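PDB 4HXF: peptidase S9 prolyl oligopeptidase catalytic domain-containing protein from Pyrococcus horikoshii, which is an acylaminoacyl peptidase, a serine protease of the prolyl oligopeptidase family that assembles into a self-compartmentalizing hexamer and selects its substrates through multimerization. Local coordinates for the interface of chains A and B. Coordinates in Å, arbitrary orientation; residue numbers count along the deposited sequence, not the author numbering. Chains: chain A/B, Putative uncharacterized protein PH0594.

Contact 1: the interface of chains A and B. Residues chain A 569-571, 611, 613; chain B 126, 131, 133-134.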
loop_
_atom_site.group_PDB
_atom_site.type_symbol
_atom_site.label_atom_id
_atom_site.label_comp_id
_atom_site.label_asym_id
_atom_site.label_seq_id
_atom_site.Cartn_x
_atom_site.Cartn_y
_atom_site.Cartn_z
ATOM N N TYR A 569 10.474 -33.454 -26.198
ATOM C CA TYR A 569 9.843 -32.617 -25.245
ATOM C C TYR A 569 10.708 -31.367 -25.099
ATOM O O TYR A 569 11.929 -31.508 -25.261
ATOM C CB TYR A 569 9.770 -33.290 -23.871
ATOM C CG TYR A 569 9.134 -34.656 -23.924
ATOM C CD1 TYR A 569 9.929 -35.809 -24.192
ATOM C CD2 TYR A 569 7.753 -34.807 -23.742
ATOM C CE1 TYR A 569 9.319 -37.042 -24.270
ATOM C CE2 TYR A 569 7.147 -36.047 -23.885
ATOM C CZ TYR A 569 7.943 -37.170 -24.093
ATOM O OH TYR A 569 7.298 -38.400 -24.184
ATOM N N ILE A 570 10.108 -30.264 -24.761
ATOM C CA ILE A 570 10.846 -29.010 -24.502
ATOM C C ILE A 570 10.386 -28.284 -23.272
ATOM O O ILE A 570 9.182 -28.079 -23.034
ATOM C CB ILE A 570 11.063 -28.105 -25.758
ATOM C CG1 ILE A 570 12.030 -27.007 -25.497
ATOM C CG2 ILE A 570 9.705 -27.548 -26.259
ATOM C CD1 ILE A 570 12.353 -26.141 -26.732
ATOM N N ALA A 571 11.411 -27.953 -22.414
ATOM C CA ALA A 571 11.183 -27.167 -21.199
ATOM C C ALA A 571 11.837 -25.826 -21.433
ATOM O O ALA A 571 13.076 -25.795 -21.619
ATOM C CB ALA A 571 11.738 -27.904 -19.941
ATOM N N PHE A 611 5.420 -38.130 -20.770
ATOM C CA PHE A 611 6.079 -37.431 -19.714
ATOM C C PHE A 611 5.074 -36.394 -19.147
ATOM O O PHE A 611 5.102 -35.236 -19.497
ATOM C CB PHE A 611 7.393 -36.847 -20.211
ATOM C CG PHE A 611 8.370 -36.466 -19.138
ATOM C CD1 PHE A 611 9.105 -37.418 -18.417
ATOM C CD2 PHE A 611 8.582 -35.189 -18.845
ATOM C CE1 PHE A 611 9.983 -37.073 -17.442
ATOM C CE2 PHE A 611 9.551 -34.828 -17.884
ATOM C CZ PHE A 611 10.231 -35.811 -17.145
ATOM N N VAL A 613 4.399 -33.991 -16.981
ATOM C CA VAL A 613 5.201 -33.139 -16.105
ATOM C C VAL A 613 4.372 -32.620 -14.883
ATOM O O VAL A 613 4.902 -32.395 -13.818
ATOM C CB VAL A 613 5.800 -32.017 -16.976
ATOM C CG1 VAL A 613 4.754 -30.920 -17.323
ATOM C CG2 VAL A 613 7.041 -31.512 -16.368
ATOM N N ARG B 126 -0.657 -25.204 -18.607
ATOM C CA ARG B 126 0.040 -25.838 -17.459
ATOM C C ARG B 126 0.332 -24.794 -16.392
ATOM O O ARG B 126 0.148 -25.042 -15.203
ATOM C CB ARG B 126 1.293 -26.571 -17.952
ATOM C CG ARG B 126 1.092 -27.922 -18.600
ATOM C CD ARG B 126 2.294 -28.471 -19.408
ATOM N NE ARG B 126 1.930 -29.827 -19.834
ATOM C CZ ARG B 126 2.054 -30.316 -21.071
ATOM N NH1 ARG B 126 1.681 -31.598 -21.337
ATOM N NH2 ARG B 126 2.553 -29.555 -22.048
ATOM N N PHE B 131 8.737 -22.352 -15.703
ATOM C CA PHE B 131 8.997 -22.938 -17.043
ATOM C C PHE B 131 7.704 -23.356 -17.766
ATOM O O PHE B 131 6.680 -23.685 -17.149
ATOM C CB PHE B 131 9.992 -24.098 -17.045
ATOM C CG PHE B 131 9.480 -25.414 -16.448
ATOM C CD1 PHE B 131 9.407 -25.584 -15.089
ATOM C CD2 PHE B 131 9.027 -26.443 -17.281
ATOM C CE1 PHE B 131 8.929 -26.746 -14.533
ATOM C CE2 PHE B 131 8.553 -27.655 -16.741
ATOM C CZ PHE B 131 8.531 -27.809 -15.349
ATOM N N PHE B 133 6.293 -26.007 -20.583
ATOM C CA PHE B 133 6.626 -27.323 -21.010
ATOM C C PHE B 133 5.778 -27.722 -22.184
ATOM O O PHE B 133 4.524 -27.502 -22.110
ATOM C CB PHE B 133 6.376 -28.320 -19.910
ATOM C CG PHE B 133 6.913 -29.658 -20.193
ATOM C CD1 PHE B 133 8.285 -29.899 -20.116
ATOM C CD2 PHE B 133 6.098 -30.690 -20.616
ATOM C CE1 PHE B 133 8.748 -31.145 -20.456
ATOM C CE2 PHE B 133 6.595 -31.910 -21.016
ATOM C CZ PHE B 133 7.923 -32.151 -20.895
ATOM N N GLU B 134 6.370 -28.206 -23.236
ATOM C CA GLU B 134 5.611 -28.479 -24.485
ATOM C C GLU B 134 5.948 -29.908 -24.944
ATOM O O GLU B 134 7.119 -30.335 -25.110
ATOM C CB GLU B 134 5.865 -27.437 -25.543
ATOM C CG GLU B 134 5.053 -27.555 -26.821
ATOM C CD GLU B 134 3.571 -27.385 -26.498
ATOM O OE1 GLU B 134 2.872 -28.441 -26.674
ATOM O OE2 GLU B 134 3.104 -26.314 -25.982
#

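Contact 2: the interface of chains A and B. Residues chain A 551-552, 555-556, 559; chain B 140, 500.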
loop_
_atom_site.group_PDB
_atom_site.type_symbol
_atom_site.label_atom_id
_atom_site.label_comp_id
_atom_site.label_asym_id
_atom_site.label_seq_id
_atom_site.Cartn_x
_atom_site.Cartn_y
_atom_site.Cartn_z
ATOM N N LEU A 551 17.188 -19.129 -28.196
ATOM C CA LEU A 551 16.027 -20.091 -28.168
ATOM C C LEU A 551 15.856 -20.942 -29.397
ATOM O O LEU A 551 15.467 -22.101 -29.290
ATOM C CB LEU A 551 14.786 -19.330 -27.814
ATOM C CG LEU A 551 13.519 -20.266 -27.670
ATOM C CD1 LEU A 551 13.621 -21.311 -26.534
ATOM C CD2 LEU A 551 12.250 -19.330 -27.511
ATOM N N ASP A 552 16.066 -20.361 -30.581
ATOM C CA ASP A 552 15.912 -21.036 -31.850
ATOM C C ASP A 552 16.685 -22.361 -31.855
ATOM O O ASP A 552 16.261 -23.366 -32.420
ATOM C CB ASP A 552 16.281 -20.171 -33.062
ATOM C CG ASP A 552 17.741 -19.831 -33.103
ATOM O OD1 ASP A 552 18.325 -20.067 -34.165
ATOM O OD2 ASP A 552 18.272 -19.315 -32.066
ATOM N N LEU A 555 14.336 -24.632 -29.939
ATOM C CA LEU A 555 12.929 -24.708 -30.406
ATOM C C LEU A 555 12.840 -25.179 -31.862
ATOM O O LEU A 555 11.923 -25.953 -32.260
ATOM C CB LEU A 555 12.210 -23.397 -30.146
ATOM C CG LEU A 555 10.715 -23.356 -30.537
ATOM C CD1 LEU A 555 9.987 -24.536 -29.828
ATOM C CD2 LEU A 555 10.041 -21.989 -30.152
ATOM N N MET A 556 13.795 -24.793 -32.703
ATOM C CA MET A 556 13.786 -25.266 -34.093
ATOM C C MET A 556 13.943 -26.769 -34.123
ATOM O O MET A 556 13.279 -27.413 -34.891
ATOM C CB MET A 556 14.803 -24.551 -35.003
ATOM C CG MET A 556 14.603 -23.106 -35.203
ATOM S SD MET A 556 15.712 -22.428 -36.484
ATOM C CE MET A 556 17.315 -22.816 -35.842
ATOM N N HIS A 559 10.661 -28.352 -32.932
ATOM C CA HIS A 559 9.601 -28.372 -33.943
ATOM C C HIS A 559 9.827 -29.344 -35.106
ATOM O O HIS A 559 8.915 -30.021 -35.591
ATOM C CB HIS A 559 9.367 -26.970 -34.539
ATOM C CG HIS A 559 8.694 -25.999 -33.640
ATOM N ND1 HIS A 559 8.753 -24.640 -33.823
ATOM C CD2 HIS A 559 7.725 -26.203 -32.601
ATOM C CE1 HIS A 559 7.873 -24.032 -32.902
ATOM N NE2 HIS A 559 7.263 -24.997 -32.202
ATOM N N TRP B 140 4.300 -22.058 -29.541
ATOM C CA TRP B 140 3.784 -20.683 -29.367
ATOM C C TRP B 140 2.943 -20.240 -30.520
ATOM O O TRP B 140 2.896 -20.895 -31.580
ATOM C CB TRP B 140 4.998 -19.757 -29.098
ATOM C CG TRP B 140 6.037 -19.630 -30.228
ATOM C CD1 TRP B 140 5.991 -20.112 -31.481
ATOM C CD2 TRP B 140 7.306 -18.960 -30.046
ATOM N NE1 TRP B 140 7.202 -19.814 -32.169
ATOM C CE2 TRP B 140 8.034 -19.065 -31.315
ATOM C CE3 TRP B 140 7.897 -18.278 -28.974
ATOM C CZ2 TRP B 140 9.305 -18.484 -31.472
ATOM C CZ3 TRP B 140 9.157 -17.745 -29.131
ATOM C CH2 TRP B 140 9.820 -17.824 -30.364
ATOM N N PHE B 500 11.074 -22.182 -36.673
ATOM C CA PHE B 500 10.862 -21.368 -35.472
ATOM C C PHE B 500 9.533 -20.710 -35.326
ATOM O O PHE B 500 9.086 -20.495 -34.190
ATOM C CB PHE B 500 12.015 -20.356 -35.450
ATOM C CG PHE B 500 12.328 -19.710 -34.085
ATOM C CD1 PHE B 500 12.283 -20.406 -32.900
ATOM C CD2 PHE B 500 12.881 -18.415 -34.071
ATOM C CE1 PHE B 500 12.670 -19.780 -31.719
ATOM C CE2 PHE B 500 13.288 -17.811 -32.886
ATOM C CZ PHE B 500 13.115 -18.469 -31.687
#

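Contact 1: the interface of chains A and B
B:Phe133 pushes its ring into a cleft of chain A lined by A:Tyr569, A:Ala571, A:Phe611 and A:Val613, while its strand, 131-134, pairs antiparallel with strand 568-573 of A. CG lies anti to the backbone N (chi1 -170°), which sends the ring away from its own strand and across the neighbouring one. A:Val613 lies over one face towards the rim: the two side chains run past each other in opposite directions, and CG1 of the valine comes to 3.6 Å from CD2 of B:Phe133. The far end of the ring, CZ, meets A:Tyr569 CB at 3.7 Å, the two side chains crossing at a slant, and touches CD2 of A:Phe611, whose side chain stands roughly perpendicular to it. The methyl of A:Ala571 closes in on CD1 at 4.0 Å and also reaches CD2 of B:Phe131, whose rim packs against CG2 of A:Val613.

Beside this hydrophobic plug the backbones grip each other. A:Ile570 N donates to B:Glu134 O at 3.0 Å, and B:Glu134 N returns a bond to A:Ile570 O at 2.8 Å. On the other face of the paired strands from B:Phe133, CG2 of A:Ile570 rests on CB of B:Glu134. B:Arg126, extended from CG to NE, backs the arrangement from within chain B: its NH2 bonds to B:Phe133 O at 2.8 Å, coming from above the carbonyl plane, and its CD brushes A:Val613 CG1. The site extends a sheet of the A hydrolase domain across the subunit boundary and probably secures it with an aromatic side chain, joining two protomers of the hexamer.

Contact 2: the interface of chains A and B
A chi1 of -159° points the phenyl ring of B:Phe500 away from its backbone N and lays it against the start of helix 552-563 of chain A; the CG of B:Trp140 lies between the backbone N and the carbonyl carbon (chi1 63°), a turn that swings the indole in against the other face of that ring. Both chains belong to the prolyl oligopeptidase (S9) family of α/β-hydrolases, and the patch is a hydrophobic contact in which the end of B helix 494-500 and the short strand 140-141 meet a helix of A.

The phenylalanine is held from both sides. CB of A:Asp552 sits over the centre of one face, 3.7 Å from the ring centroid, in a CH-pi contact, and the backbone helps, since A:Asp552 CA is 3.5 Å from CE1 of B:Phe500. Against the opposite face lies CZ2 of B:Trp140, displaced towards the rim. A:Leu555 comes to the edge of the phenyl ring, CB in its plane, with the two side chains at about a right angle. Its CD2 reaches on to the indole, lying over the six-membered ring 3.9 Å from the centroid. A:Leu551 arrives from the opposite direction to the tryptophan and sets CD2 at 3.8 Å from CZ3.

Within chain B, NE1 of B:Trp140 donates to B:Phe500 O at 2.8 Å, in the carbonyl plane, although the oxygen is tilted somewhat from the indole plane; this bond ties the two aromatic residues together. Replacing B:Trp140 with an alanine takes away this donor and the cover of one phenyl face, and would probably leave the ring of B:Phe500 freer to turn and a gap beside CD2 of both leucines. Farther along the helix, A:Met556 CG packs on B:Phe500 CB at 3.8 Å, and the imidazole of A:His559 turns its edge towards the same carbonyl oxygen, with CE1 4.0 Å away.

The C-alpha centres of contact 1 and contact 2 lie about 14 Å apart, close enough to be parts of the same interface between chains A and B. They share no residue. On chain A, contact 1 uses strand 568-573, A:Phe611 and helix 613-617, and contact 2 uses A:Leu551 and helix 552-563. Chain B brings strand 131-134 to contact 1, and strand 140-141 and helix 494-500 to contact 2. Strand pairing and helix packing probably act together, since helix 552-563 and strand 568-573 are close in sequence, as are strands 131-134 and 140-141. The two-fold repeats both with the chains exchanged, which should help fix the relative orientation of the protomers.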